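Local atomic coordinates of cellulosomal scaffoldin (Bacteroides cellulosolvens, PDB entry 2XBT), a protein that probably binds cellulose through this family 3b carbohydrate-binding module, one part of a long secreted scaffoldin that belongs to the cellulosome. Residues A[25-31]-A[111-117]. Coordinates in Å, arbitrary orientation, origin at the centre of the assembly. Residue numbers count along the deposited sequence, not the author numbering.
Sequences QIYMNMK and VTIQGRV. Unlike the reference sequence in segment 25-31: Tyr-27 (reference Cys).
Build 25-31 and 111-117 as extended antiparallel strands, axes 4.6 Å apart at 176°, with Ile-26 opposite Val-117 and Lys-31 opposite Thr-112. Gln-25 (chi1 p) comes first, its OE1 accepting from Arg-116 NH1 at 2.9 Å while its NE2 donates to Tyr-27 OH at 2.8 Å; Asp-64 forms a salt bridge with the same arginine. Backbone hydrogen bonds follow: Ile-26 N donates to Val-117 O (2.7 Å) and Ile-26 O accepts from Val-117 N (2.9 Å). Tyr-27, a non-hydrogen-bonded partner of Arg-116, sets CE1 3.8 Å from Arg-116 CD. Met-28 hydrogen-bonds Gly-115 (N to O 3.0 Å, O to N 2.9 Å), and its mtm side chain brings CE to 3.5 Å from Val-117 CG2. Asn-29, facing Gln-114, holds a water 2.6 Å from OD1 that also donates to Gly-115 O at 3.0 Å. Met-30 and Ile-113 exchange two 2.7 Å hydrogen bonds, N to O each way, with Met-30 CE 4.1 Å from Ile-113 CG2. Lys-31 rests CG 3.5 Å from Thr-112 OG1; its NZ forms a salt bridge with Glu-110. Ile-26, Met-28, Met-30, Ile-113 and Val-117 share the inward face; from the opposing sheet Tyr-49 meets Ile-26 and Met-28, and Ile-47 meets Met-30 and Ile-113: the two-sheet beta sandwich of CBM3 modules.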
ATOM      1  N   GLN A  25      12.664   9.470   2.213  1.00 30.69           N
ATOM      2  CA  GLN A  25      11.729   8.503   2.789  1.00 29.20           C
ATOM      3  C   GLN A  25      10.888   7.895   1.686  1.00 25.03           C
ATOM      4  O   GLN A  25      10.860   8.410   0.575  1.00 26.11           O
ATOM      5  CB  GLN A  25      10.829   9.190   3.821  1.00 32.75           C
ATOM      6  CG  GLN A  25      10.130  10.434   3.294  1.00 33.16           C
ATOM      7  CD  GLN A  25       9.616  11.344   4.418  1.00 34.92           C
ATOM      8  OE1 GLN A  25       9.390  10.904   5.549  1.00 33.02           O
ATOM      9  NE2 GLN A  25       9.449  12.620   4.105  1.00 37.27           N
ATOM     10  N   ILE A  26      10.210   6.789   1.981  1.00 20.93           N
ATOM     11  CA  ILE A  26       9.306   6.203   1.011  1.00 24.23           C
ATOM     12  C   ILE A  26       7.942   6.864   1.142  1.00 24.90           C
ATOM     13  O   ILE A  26       7.404   6.932   2.248  1.00 23.16           O
ATOM     14  CB  ILE A  26       9.121   4.686   1.246  1.00 21.41           C
ATOM     15  CG1 ILE A  26      10.480   3.971   1.276  1.00 22.24           C
ATOM     16  CG2 ILE A  26       8.229   4.101   0.181  1.00 19.37           C
ATOM     17  CD1 ILE A  26      10.362   2.464   1.543  1.00 20.21           C
ATOM     18  N   TYR A  27       7.385   7.334   0.024  1.00 22.12           N
ATOM     19  CA  TYR A  27       6.030   7.890   0.017  1.00 24.92           C
ATOM     20  C   TYR A  27       5.038   6.903  -0.566  1.00 22.07           C
ATOM     21  O   TYR A  27       5.280   6.338  -1.639  1.00 22.54           O
ATOM     22  CB  TYR A  27       5.965   9.177  -0.788  1.00 25.51           C
ATOM     23  CG  TYR A  27       6.794  10.281  -0.206  1.00 30.65           C
ATOM     24  CD1 TYR A  27       6.222  11.255   0.602  1.00 31.71           C
ATOM     25  CD2 TYR A  27       8.155  10.343  -0.456  1.00 27.76           C
ATOM     26  CE1 TYR A  27       6.991  12.268   1.147  1.00 31.27           C
ATOM     27  CE2 TYR A  27       8.932  11.354   0.073  1.00 32.85           C
ATOM     28  CZ  TYR A  27       8.350  12.307   0.878  1.00 35.99           C
ATOM     29  OH  TYR A  27       9.126  13.308   1.405  1.00 39.67           O
ATOM     30  N   MET A  28       3.921   6.717   0.130  1.00 20.38           N
ATOM     31  CA  MET A  28       2.855   5.838  -0.323  1.00 22.24           C
ATOM     32  C   MET A  28       1.518   6.537  -0.182  1.00 23.12           C
ATOM     33  O   MET A  28       1.003   6.654   0.920  1.00 24.68           O
ATOM     34  CB  MET A  28       2.793   4.581   0.546  1.00 24.82           C
ATOM     35  CG  MET A  28       3.863   3.549   0.284  1.00 30.71           C
ATOM     36  SD  MET A  28       3.987   2.475   1.738  1.00 34.32           S
ATOM     37  CE  MET A  28       4.662   3.662   2.873  1.00 29.86           C
ATOM     38  N   ASN A  29       0.952   6.982  -1.291  1.00 23.08           N
ATOM     39  CA  ASN A  29      -0.376   7.562  -1.261  1.00 26.40           C
ATOM     40  C   ASN A  29      -1.279   6.683  -2.084  1.00 26.30           C
ATOM     41  O   ASN A  29      -1.041   6.467  -3.275  1.00 26.00           O
ATOM     42  CB  ASN A  29      -0.369   8.963  -1.846  1.00 25.72           C
ATOM     43  CG  ASN A  29       0.608   9.873  -1.155  1.00 28.74           C
ATOM     44  OD1 ASN A  29       0.633   9.967   0.073  1.00 32.29           O
ATOM     45  ND2 ASN A  29       1.429  10.554  -1.944  1.00 33.16           N
ATOM     46  N   MET A  30      -2.321   6.169  -1.449  1.00 23.74           N
ATOM     47  CA  MET A  30      -3.131   5.150  -2.087  1.00 21.43           C
ATOM     48  C   MET A  30      -4.605   5.450  -1.988  1.00 25.68           C
ATOM     49  O   MET A  30      -5.073   5.977  -0.981  1.00 28.04           O
ATOM     50  CB  MET A  30      -2.829   3.802  -1.471  1.00 21.03           C
ATOM     51  CG  MET A  30      -1.432   3.346  -1.865  1.00 29.75           C
ATOM     52  SD  MET A  30      -0.828   1.969  -0.922  1.00 31.39           S
ATOM     53  CE  MET A  30      -0.826   2.596   0.746  1.00 24.33           C
ATOM     54  N   LYS A  31      -5.324   5.118  -3.046  1.00 21.56           N
ATOM     55  CA  LYS A  31      -6.770   5.157  -3.022  1.00 23.78           C
ATOM     56  C   LYS A  31      -7.245   3.784  -3.387  1.00 21.49           C
ATOM     57  O   LYS A  31      -6.981   3.303  -4.488  1.00 21.69           O
ATOM     58  CB  LYS A  31      -7.312   6.111  -4.081  1.00 24.80           C
ATOM     59  CG  LYS A  31      -7.568   7.510  -3.624  1.00 36.36           C
ATOM     60  CD  LYS A  31      -8.534   8.187  -4.598  1.00 39.25           C
ATOM     61  CE  LYS A  31      -8.640   9.684  -4.366  1.00 44.07           C
ATOM     62  NZ  LYS A  31      -9.605  10.309  -5.331  1.00 44.18           N
ATOM     63  N   VAL A 111     -11.321   4.693  -0.194  1.00 20.20           N
ATOM     64  CA  VAL A 111     -10.606   5.145   0.979  1.00 19.44           C
ATOM     65  C   VAL A 111      -9.221   5.613   0.548  1.00 25.25           C
ATOM     66  O   VAL A 111      -8.573   4.978  -0.287  1.00 20.97           O
ATOM     67  CB  VAL A 111     -10.504   4.042   2.038  1.00 17.31           C
ATOM     68  CG1 VAL A 111      -9.802   2.799   1.462  1.00 22.62           C
ATOM     69  CG2 VAL A 111      -9.777   4.562   3.270  1.00 23.36           C
ATOM     70  N   THR A 112      -8.808   6.751   1.087  1.00 22.45           N
ATOM     71  CA  THR A 112      -7.482   7.294   0.819  1.00 21.44           C
ATOM     72  C   THR A 112      -6.538   6.984   1.976  1.00 24.05           C
ATOM     73  O   THR A 112      -6.870   7.213   3.136  1.00 22.16           O
ATOM     74  CB  THR A 112      -7.559   8.807   0.605  1.00 26.21           C
ATOM     75  OG1 THR A 112      -8.334   9.068  -0.574  1.00 30.98           O
ATOM     76  CG2 THR A 112      -6.160   9.384   0.428  1.00 29.52           C
ATOM     77  N   ILE A 113      -5.356   6.458   1.660  1.00 21.08           N
ATOM     78  CA  ILE A 113      -4.366   6.135   2.673  1.00 21.48           C
ATOM     79  C   ILE A 113      -3.058   6.827   2.280  1.00 22.27           C
ATOM     80  O   ILE A 113      -2.543   6.609   1.177  1.00 24.38           O
ATOM     81  CB  ILE A 113      -4.140   4.618   2.730  1.00 23.04           C
ATOM     82  CG1 ILE A 113      -5.472   3.902   2.993  1.00 29.08           C
ATOM     83  CG2 ILE A 113      -3.093   4.243   3.776  1.00 29.25           C
ATOM     84  CD1 ILE A 113      -5.484   2.443   2.572  1.00 27.71           C
ATOM     85  N   GLN A 114      -2.540   7.668   3.168  1.00 20.56           N
ATOM     86  CA  GLN A 114      -1.285   8.367   2.916  1.00 21.99           C
ATOM     87  C   GLN A 114      -0.313   8.046   4.030  1.00 27.53           C
ATOM     88  O   GLN A 114      -0.581   8.313   5.190  1.00 23.41           O
ATOM     89  CB  GLN A 114      -1.501   9.877   2.813  1.00 27.16           C
ATOM     90  CG  GLN A 114      -2.506  10.260   1.755  1.00 31.20           C
ATOM     91  CD  GLN A 114      -2.706  11.760   1.630  1.00 37.89           C
ATOM     92  OE1 GLN A 114      -2.068  12.549   2.328  1.00 40.34           O
ATOM     93  NE2 GLN A 114      -3.598  12.160   0.729  1.00 36.39           N
ATOM     94  N   GLY A 115       0.819   7.454   3.670  1.00 25.03           N
ATOM     95  CA  GLY A 115       1.775   7.022   4.663  1.00 24.72           C
ATOM     96  C   GLY A 115       3.185   7.280   4.168  1.00 26.61           C
ATOM     97  O   GLY A 115       3.415   7.467   2.970  1.00 24.22           O
ATOM     98  N   ARG A 116       4.125   7.283   5.098  1.00 25.21           N
ATOM     99  CA  ARG A 116       5.526   7.423   4.744  1.00 26.69           C
ATOM    100  C   ARG A 116       6.319   6.423   5.540  1.00 24.07           C
ATOM    101  O   ARG A 116       5.948   6.077   6.663  1.00 26.19           O
ATOM    102  CB  ARG A 116       6.028   8.824   5.066  1.00 27.31           C
ATOM    103  CG  ARG A 116       5.567   9.887   4.097  1.00 30.65           C
ATOM    104  CD  ARG A 116       5.902  11.259   4.645  1.00 30.51           C
ATOM    105  NE  ARG A 116       5.199  11.518   5.900  1.00 28.93           N
ATOM    106  CZ  ARG A 116       5.794  11.778   7.057  1.00 32.06           C
ATOM    107  NH1 ARG A 116       7.118  11.821   7.133  1.00 31.21           N
ATOM    108  NH2 ARG A 116       5.064  12.005   8.133  1.00 31.63           N
ATOM    109  N   VAL A 117       7.417   5.959   4.959  1.00 24.07           N
ATOM    110  CA  VAL A 117       8.354   5.128   5.697  1.00 23.57           C
ATOM    111  C   VAL A 117       9.747   5.769   5.683  1.00 28.88           C
ATOM    112  O   VAL A 117      10.263   6.161   4.626  1.00 29.01           O
ATOM    113  CB  VAL A 117       8.402   3.705   5.157  1.00 25.46           C
ATOM    114  CG1 VAL A 117       9.497   2.912   5.851  1.00 27.83           C
ATOM    115  CG2 VAL A 117       7.044   3.037   5.369  1.00 23.50           C
TER
HETATM  116  O   HOH W   1       2.752  10.052   1.549  1.00 32.43           O